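Local coordinates for tricorn protease (Thermoplasma acidophilum, PDB 1K32), which is a serine protease that assembles as a hexamer and, with beta-propeller domains probably gating substrate entry, degrades peptides, probably those released by the proteasome, at residues Arg70-Leu82 with Thr96-Asp110. Residues are numbered along the deposited sequence; the frame is centred on the assembly and turned at random.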
loop_
_atom_site.group_PDB
_atom_site.type_symbol
_atom_site.label_atom_id
_atom_site.label_comp_id
_atom_site.label_asym_id
_atom_site.label_seq_id
_atom_site.Cartn_x
_atom_site.Cartn_y
_atom_site.Cartn_z
ATOM N N ARG A 70 47.546 31.738 27.475
ATOM C CA ARG A 70 46.216 31.863 26.874
ATOM C C ARG A 70 46.225 31.095 25.548
ATOM O O ARG A 70 47.048 31.351 24.665
ATOM C CB ARG A 70 45.830 33.328 26.611
ATOM C CG ARG A 70 44.415 33.457 26.007
ATOM C CD ARG A 70 43.961 34.896 25.788
ATOM N NE ARG A 70 42.567 35.018 25.316
ATOM C CZ ARG A 70 42.164 34.833 24.057
ATOM N NH1 ARG A 70 40.894 34.982 23.728
ATOM N NH2 ARG A 70 43.028 34.499 23.116
ATOM N N VAL A 71 45.329 30.129 25.409
ATOM C CA VAL A 71 45.294 29.371 24.173
ATOM C C VAL A 71 43.901 29.405 23.591
ATOM O O VAL A 71 42.924 29.401 24.329
ATOM C CB VAL A 71 45.729 27.897 24.406
ATOM C CG1 VAL A 71 44.884 27.266 25.473
ATOM C CG2 VAL A 71 45.608 27.097 23.108
ATOM N N MET A 72 43.800 29.466 22.269
ATOM C CA MET A 72 42.483 29.465 21.630
ATOM C C MET A 72 42.212 28.146 20.895
ATOM O O MET A 72 43.130 27.498 20.406
ATOM C CB MET A 72 42.366 30.641 20.654
ATOM C CG MET A 72 42.368 32.012 21.319
ATOM S SD MET A 72 42.619 33.315 20.058
ATOM C CE MET A 72 44.373 33.062 19.807
ATOM N N ARG A 73 40.949 27.733 20.857
ATOM C CA ARG A 73 40.548 26.502 20.167
ATOM C C ARG A 73 39.262 26.752 19.403
ATOM O O ARG A 73 38.627 27.780 19.601
ATOM C CB ARG A 73 40.365 25.349 21.160
ATOM C CG ARG A 73 41.680 24.706 21.543
ATOM C CD ARG A 73 41.498 23.525 22.470
ATOM N NE ARG A 73 42.789 23.072 22.979
ATOM C CZ ARG A 73 42.951 22.062 23.828
ATOM N NH1 ARG A 73 44.164 21.727 24.234
ATOM N NH2 ARG A 73 41.904 21.389 24.270
ATOM N N GLY A 74 38.873 25.801 18.556
ATOM C CA GLY A 74 37.685 25.972 17.727
ATOM C C GLY A 74 38.244 26.402 16.373
ATOM O O GLY A 74 39.173 27.217 16.346
ATOM N N SER A 75 37.709 25.883 15.272
ATOM C CA SER A 75 38.239 26.212 13.942
ATOM C C SER A 75 38.533 27.699 13.731
ATOM O O SER A 75 39.575 28.054 13.185
ATOM C CB SER A 75 37.300 25.713 12.849
ATOM O OG SER A 75 36.080 26.414 12.892
ATOM N N SER A 76 37.625 28.558 14.181
ATOM C CA SER A 76 37.809 30.000 14.057
ATOM C C SER A 76 38.361 30.669 15.327
ATOM O O SER A 76 38.250 31.886 15.499
ATOM C CB SER A 76 36.486 30.656 13.647
ATOM O OG SER A 76 36.058 30.147 12.390
ATOM N N LEU A 77 38.983 29.876 16.196
ATOM C CA LEU A 77 39.548 30.381 17.446
ATOM C C LEU A 77 38.486 31.188 18.196
ATOM O O LEU A 77 38.765 32.255 18.747
ATOM C CB LEU A 77 40.798 31.247 17.173
ATOM C CG LEU A 77 41.908 30.623 16.302
ATOM C CD1 LEU A 77 43.167 31.521 16.256
ATOM C CD2 LEU A 77 42.264 29.263 16.870
ATOM N N ASN A 78 37.262 30.675 18.217
ATOM C CA ASN A 78 36.183 31.357 18.904
ATOM C C ASN A 78 36.111 31.095 20.422
ATOM O O ASN A 78 35.324 31.738 21.120
ATOM C CB ASN A 78 34.826 31.033 18.235
ATOM C CG ASN A 78 34.506 29.544 18.205
ATOM O OD1 ASN A 78 33.385 29.145 18.500
ATOM N ND2 ASN A 78 35.479 28.721 17.831
ATOM N N THR A 79 36.918 30.161 20.937
ATOM C CA THR A 79 36.921 29.892 22.378
ATOM C C THR A 79 38.328 30.006 22.960
ATOM O O THR A 79 39.316 29.793 22.265
ATOM C CB THR A 79 36.358 28.478 22.741
ATOM O OG1 THR A 79 37.189 27.459 22.182
ATOM C CG2 THR A 79 34.912 28.308 22.213
ATOM N N ALA A 80 38.408 30.348 24.240
ATOM C CA ALA A 80 39.691 30.482 24.901
ATOM C C ALA A 80 39.640 30.078 26.366
ATOM O O ALA A 80 38.581 30.128 27.010
ATOM C CB ALA A 80 40.198 31.936 24.781
ATOM N N ASP A 81 40.793 29.657 26.877
ATOM C CA ASP A 81 40.943 29.296 28.284
ATOM C C ASP A 81 42.425 29.379 28.644
ATOM O O ASP A 81 43.286 29.405 27.759
ATOM C CB ASP A 81 40.350 27.910 28.554
ATOM C CG ASP A 81 38.936 27.986 29.160
ATOM O OD1 ASP A 81 38.102 27.117 28.846
ATOM O OD2 ASP A 81 38.659 28.914 29.961
ATOM N N LEU A 82 42.731 29.443 29.934
ATOM C CA LEU A 82 44.115 29.567 30.364
ATOM C C LEU A 82 44.753 28.309 30.959
ATOM O O LEU A 82 44.064 27.468 31.556
ATOM C CB LEU A 82 44.223 30.713 31.367
ATOM C CG LEU A 82 43.504 32.020 31.002
ATOM C CD1 LEU A 82 43.658 32.991 32.164
ATOM C CD2 LEU A 82 44.055 32.636 29.695
ATOM N N THR A 96 41.464 27.369 33.628
ATOM C CA THR A 96 40.082 27.812 33.484
ATOM C C THR A 96 39.274 26.935 32.556
ATOM O O THR A 96 39.771 26.451 31.534
ATOM C CB THR A 96 39.968 29.254 32.954
ATOM O OG1 THR A 96 40.537 29.337 31.642
ATOM C CG2 THR A 96 40.659 30.223 33.883
ATOM N N TYR A 97 38.015 26.742 32.925
ATOM C CA TYR A 97 37.092 25.950 32.133
ATOM C C TYR A 97 35.879 26.807 31.814
ATOM O O TYR A 97 34.735 26.378 31.965
ATOM C CB TYR A 97 36.685 24.697 32.902
ATOM C CG TYR A 97 37.837 23.760 33.161
ATOM C CD1 TYR A 97 38.783 24.046 34.146
ATOM C CD2 TYR A 97 37.993 22.591 32.417
ATOM C CE1 TYR A 97 39.856 23.192 34.385
ATOM C CE2 TYR A 97 39.063 21.722 32.652
ATOM C CZ TYR A 97 39.989 22.034 33.639
ATOM O OH TYR A 97 41.039 21.184 33.905
ATOM N N PHE A 98 36.152 28.033 31.375
ATOM C CA PHE A 98 35.114 28.989 31.023
ATOM C C PHE A 98 34.736 28.957 29.542
ATOM O O PHE A 98 33.602 29.256 29.174
ATOM C CB PHE A 98 35.588 30.405 31.351
ATOM C CG PHE A 98 35.861 30.649 32.808
ATOM C CD1 PHE A 98 36.930 31.469 33.198
ATOM C CD2 PHE A 98 35.062 30.074 33.797
ATOM C CE1 PHE A 98 37.194 31.700 34.551
ATOM C CE2 PHE A 98 35.322 30.301 35.146
ATOM C CZ PHE A 98 36.385 31.109 35.528
ATOM N N SER A 99 35.688 28.592 28.698
ATOM C CA SER A 99 35.481 28.610 27.258
ATOM C C SER A 99 35.072 30.041 26.884
ATOM O O SER A 99 34.074 30.257 26.219
ATOM C CB SER A 99 34.395 27.614 26.840
ATOM O OG SER A 99 34.207 27.640 25.435
ATOM N N GLY A 100 35.845 31.025 27.333
ATOM C CA GLY A 100 35.513 32.401 27.011
ATOM C C GLY A 100 35.394 32.657 25.510
ATOM O O GLY A 100 36.142 32.082 24.716
ATOM N N LYS A 101 34.451 33.508 25.115
ATOM C CA LYS A 101 34.271 33.832 23.700
ATOM C C LYS A 101 35.434 34.708 23.248
ATOM O O LYS A 101 35.902 35.559 23.993
ATOM C CB LYS A 101 32.972 34.597 23.470
ATOM C CG LYS A 101 31.705 33.884 23.904
ATOM C CD LYS A 101 30.501 34.778 23.618
ATOM C CE LYS A 101 29.185 34.138 24.029
ATOM N NZ LYS A 101 28.038 34.971 23.569
ATOM N N SER A 102 35.881 34.520 22.016
ATOM C CA SER A 102 37.011 35.299 21.521
ATOM C C SER A 102 36.876 35.629 20.034
ATOM O O SER A 102 36.332 34.836 19.275
ATOM C CB SER A 102 38.300 34.494 21.764
ATOM O OG SER A 102 39.464 35.112 21.239
ATOM N N THR A 103 37.333 36.818 19.646
ATOM C CA THR A 103 37.369 37.241 18.241
ATOM C C THR A 103 38.765 37.853 18.101
ATOM O O THR A 103 39.413 38.150 19.110
ATOM C CB THR A 103 36.311 38.317 17.891
ATOM O OG1 THR A 103 36.647 39.561 18.520
ATOM C CG2 THR A 103 34.936 37.875 18.349
ATOM N N GLY A 104 39.241 38.024 16.871
ATOM C CA GLY A 104 40.561 38.592 16.673
ATOM C C GLY A 104 40.744 39.967 17.296
ATOM O O GLY A 104 41.829 40.301 17.756
ATOM N N ARG A 105 39.681 40.761 17.326
ATOM C CA ARG A 105 39.748 42.104 17.892
ATOM C C ARG A 105 39.393 42.158 19.384
ATOM O O ARG A 105 39.570 43.192 20.037
ATOM C CB ARG A 105 38.846 43.050 17.086
ATOM C CG ARG A 105 37.458 42.500 16.851
ATOM C CD ARG A 105 36.771 43.119 15.632
ATOM N NE ARG A 105 35.449 42.527 15.439
ATOM C CZ ARG A 105 35.236 41.278 15.033
ATOM N NH1 ARG A 105 33.996 40.827 14.900
ATOM N NH2 ARG A 105 36.257 40.483 14.737
ATOM N N ARG A 106 38.887 41.053 19.924
ATOM C CA ARG A 106 38.565 41.009 21.346
ATOM C C ARG A 106 38.878 39.616 21.858
ATOM O O ARG A 106 37.987 38.795 22.059
ATOM C CB ARG A 106 37.092 41.360 21.599
ATOM C CG ARG A 106 36.726 42.791 21.216
ATOM C CD ARG A 106 35.373 43.226 21.791
ATOM N NE ARG A 106 34.269 42.343 21.415
ATOM C CZ ARG A 106 33.012 42.498 21.827
ATOM N NH1 ARG A 106 32.070 41.645 21.433
ATOM N NH2 ARG A 106 32.689 43.501 22.640
ATOM N N MET A 107 40.167 39.356 22.034
ATOM C CA MET A 107 40.663 38.067 22.513
ATOM C C MET A 107 40.602 38.098 24.031
ATOM O O MET A 107 41.623 38.279 24.704
ATOM C CB MET A 107 42.105 37.855 22.029
ATOM C CG MET A 107 42.239 37.634 20.517
ATOM S SD MET A 107 43.954 37.407 19.972
ATOM C CE MET A 107 44.332 39.051 19.532
ATOM N N PHE A 108 39.394 37.902 24.558
ATOM C CA PHE A 108 39.158 37.970 25.991
ATOM C C PHE A 108 39.410 36.700 26.795
ATOM O O PHE A 108 39.557 35.618 26.234
ATOM C CB PHE A 108 37.747 38.533 26.233
ATOM C CG PHE A 108 37.586 39.967 25.771
ATOM C CD1 PHE A 108 36.320 40.562 25.706
ATOM C CD2 PHE A 108 38.707 40.740 25.442
ATOM C CE1 PHE A 108 36.170 41.901 25.329
ATOM C CE2 PHE A 108 38.566 42.090 25.059
ATOM C CZ PHE A 108 37.290 42.667 25.006
ATOM N N THR A 109 39.432 36.851 28.118
ATOM C CA THR A 109 39.747 35.760 29.040
ATOM C C THR A 109 41.243 35.637 28.835
ATOM O O THR A 109 41.720 34.897 27.959
ATOM C CB THR A 109 39.073 34.442 28.673
ATOM O OG1 THR A 109 37.653 34.614 28.740
ATOM C CG2 THR A 109 39.497 33.332 29.654
ATOM N N ASP A 110 41.972 36.401 29.640
ATOM C CA ASP A 110 43.419 36.455 29.531
ATOM C C ASP A 110 44.060 36.789 30.871
ATOM O O ASP A 110 43.372 36.987 31.866
ATOM C CB ASP A 110 43.782 37.537 28.503
ATOM C CG ASP A 110 45.181 37.380 27.936
ATOM O OD1 ASP A 110 45.514 38.131 26.988
ATOM O OD2 ASP A 110 45.942 36.527 28.423
HETATM O O HOH W 1 36.446 33.900 16.656
HETATM O O HOH W 2 39.734 34.885 18.719
#
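R70 reaching toward the backbone at F108 and D81 receiving the backbone of the 96-99 loop illustrate how a beta-propeller blade can be tied by side chains beyond its strand ladder. The ladder itself is short: strand 100-103 lies antiparallel on strand 79-86, with A80 N bonded to G100 O at 2.9 Å, and the chain then passes to the next blade, which begins at strand 110-114. Packing is tight around R70, whose extended chain, with CG anti to the backbone N (chi1 -179°), brings the guanidinium between the methyl of A80 on one face and M107 O on the other. In its plane, NE and NH1 both grip F108 O side-on, NH1 at 2.9 Å, while NH1 also donates to S102 OG; NE meets T109 O from above that carbonyl's plane. A methionine here would probably leave F108 O without both its guanidinium donors and let residues 107-109 shift. Looser is the end near the 74-77 turn, where N78 and K101 are exposed and water 1 bridges S76 O and S102 O. At the opposite end the D81 carboxylate, salt-bridged to R94, takes S99 N on OD1 at 2.8 Å and F98 N on the syn side of OD2. T96 OG1 completes the knot: it donates to D81 OD2 at 2.6 Å and accepts a nearly straight bond (172°) from L82 N at 2.8 Å.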